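Local coordinates for Iron(3+)-hydroxamate-binding protein FhuD (Bacillus subtilis subsp. subtilis, PDB 3G9Q) that binds iron(3+)-hydroxamate complexes such as ferrichrome and hands them to the membrane permease of the FhuCBGD ABC transporter for import, at residues Lys127-Val132 with Leu258-Leu262. Residues are numbered along the deposited sequence; the frame is centred on the assembly and turned at random.
Sequences KWDKKV and LEGQL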
# COMPACT_ATOMS: atom_id res chain seq x y z
N LYS A 127 -8.94 3.16 -15.68
CA LYS A 127 -8.38 1.81 -15.76
C LYS A 127 -8.57 1.11 -14.42
O LYS A 127 -8.92 -0.07 -14.37
CB LYS A 127 -6.89 1.88 -16.08
CG LYS A 127 -6.17 0.55 -16.19
CD LYS A 127 -4.66 0.75 -16.20
CE LYS A 127 -4.24 1.73 -17.29
NZ LYS A 127 -2.85 2.23 -17.15
N TRP A 128 -8.32 1.84 -13.34
CA TRP A 128 -8.45 1.31 -11.99
C TRP A 128 -9.86 0.85 -11.70
O TRP A 128 -10.06 -0.28 -11.25
CB TRP A 128 -8.04 2.37 -10.96
CG TRP A 128 -8.21 1.95 -9.52
CD1 TRP A 128 -9.04 2.52 -8.60
CD2 TRP A 128 -7.53 0.88 -8.84
NE1 TRP A 128 -8.92 1.88 -7.39
CE2 TRP A 128 -8.01 0.87 -7.51
CE3 TRP A 128 -6.57 -0.07 -9.22
CZ2 TRP A 128 -7.55 -0.06 -6.56
CZ3 TRP A 128 -6.13 -0.99 -8.28
CH2 TRP A 128 -6.61 -0.98 -6.97
N ASP A 129 -10.84 1.71 -11.94
CA ASP A 129 -12.23 1.35 -11.66
C ASP A 129 -12.74 0.20 -12.51
O ASP A 129 -13.66 -0.52 -12.11
CB ASP A 129 -13.13 2.56 -11.82
CG ASP A 129 -12.97 3.55 -10.68
OD1 ASP A 129 -13.65 4.60 -10.69
OD2 ASP A 129 -12.16 3.26 -9.77
N LYS A 130 -12.14 0.04 -13.69
CA LYS A 130 -12.50 -1.05 -14.59
C LYS A 130 -11.93 -2.37 -14.03
O LYS A 130 -12.52 -3.44 -14.21
CB LYS A 130 -11.95 -0.80 -16.00
CG LYS A 130 -12.36 -1.85 -17.03
CD LYS A 130 -11.93 -1.47 -18.45
CE LYS A 130 -12.37 -2.54 -19.45
NZ LYS A 130 -11.91 -3.89 -18.98
N LYS A 131 -10.79 -2.26 -13.35
CA LYS A 131 -10.17 -3.42 -12.75
C LYS A 131 -10.88 -3.76 -11.45
O LYS A 131 -11.11 -4.94 -11.14
CB LYS A 131 -8.69 -3.18 -12.46
CG LYS A 131 -7.83 -3.04 -13.69
CD LYS A 131 -6.46 -3.66 -13.46
CE LYS A 131 -5.53 -3.39 -14.62
NZ LYS A 131 -5.21 -1.95 -14.72
N VAL A 132 -11.23 -2.75 -10.68
CA VAL A 132 -11.92 -3.02 -9.43
C VAL A 132 -13.23 -3.75 -9.71
O VAL A 132 -13.45 -4.87 -9.22
CB VAL A 132 -12.20 -1.72 -8.64
CG1 VAL A 132 -13.15 -2.02 -7.48
CG2 VAL A 132 -10.89 -1.15 -8.09
N LEU A 258 -1.07 -0.47 -5.67
CA LEU A 258 -2.47 -0.85 -5.55
C LEU A 258 -2.81 -1.85 -6.64
O LEU A 258 -3.50 -2.84 -6.39
CB LEU A 258 -3.37 0.39 -5.65
CG LEU A 258 -3.36 1.37 -4.46
CD1 LEU A 258 -4.31 2.53 -4.73
CD2 LEU A 258 -3.77 0.63 -3.19
N GLU A 259 -2.32 -1.61 -7.85
CA GLU A 259 -2.57 -2.54 -8.95
C GLU A 259 -1.96 -3.90 -8.64
O GLU A 259 -2.61 -4.93 -8.79
CB GLU A 259 -2.02 -1.99 -10.27
CG GLU A 259 -3.02 -1.13 -11.03
CD GLU A 259 -2.51 -0.71 -12.41
OE1 GLU A 259 -1.73 0.26 -12.50
OE2 GLU A 259 -2.90 -1.37 -13.39
N GLY A 260 -0.70 -3.89 -8.20
CA GLY A 260 -0.03 -5.14 -7.86
C GLY A 260 -0.70 -5.88 -6.71
O GLY A 260 -0.79 -7.12 -6.72
N GLN A 261 -1.16 -5.13 -5.72
CA GLN A 261 -1.85 -5.71 -4.56
C GLN A 261 -3.20 -6.30 -4.93
O GLN A 261 -3.57 -7.35 -4.42
CB GLN A 261 -2.05 -4.66 -3.46
CG GLN A 261 -0.78 -4.02 -2.96
CD GLN A 261 -1.04 -2.94 -1.93
OE1 GLN A 261 -0.11 -2.37 -1.36
NE2 GLN A 261 -2.32 -2.65 -1.69
N LEU A 262 -3.95 -5.63 -5.81
CA LEU A 262 -5.26 -6.14 -6.21
C LEU A 262 -5.11 -7.39 -7.02
O LEU A 262 -6.00 -8.23 -7.01
CB LEU A 262 -6.05 -5.10 -7.02
CG LEU A 262 -7.44 -5.57 -7.50
CD1 LEU A 262 -8.30 -6.07 -6.35
CD2 LEU A 262 -8.15 -4.41 -8.20
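The 26-residue helix 118-143, which runs on from one lobe to the other as the single rigid link expected of this binding-protein class, is flanked here by the C-terminal helix 255-270. Their segments 127-132 and 258-262 run almost parallel (11°), with axes 11.4 Å apart, a wide separation filled by long side chains. One carboxylate organises the polar side. K131 NZ donates to E259 OE2 at 2.7 Å in a salt bridge, while the other oxygen, OE1, accepts the indole NH of W124, one turn before W128 on the long helix; both carboxylate oxygens therefore have a donor on the same partner helix. K127 adds no second ion pair to E259: its approach is made by methylene carbon CD, 3.9 Å from E259 OE2. Next to the charged pair lies W128, whose ring stacks with that of W124 and spans the gap. W128 CH2 reaches L258 CB at 3.8 Å and L262 CD2 at 4.0 Å. The backbone oxygen of L258 sits at the ring edge, 3.7 Å from W128 CH2, but is already satisfied within its own helix by L262 N (2.9 Å from L258 O). L262 completes the apolar layer, its CD2 4.3 Å from V132 CG2, and I171 of helix 169-175 covers L258 and L262. E259 thus ties helix 255-270 to helix 118-143 twice, by the salt bridge with K131 and the hydrogen bond from W124, beside a largely buried apolar layer without hydrogen bonds across the segments; the chemistry implies adhesion chiefly by packing, with E259's double engagement consistent with a defined register.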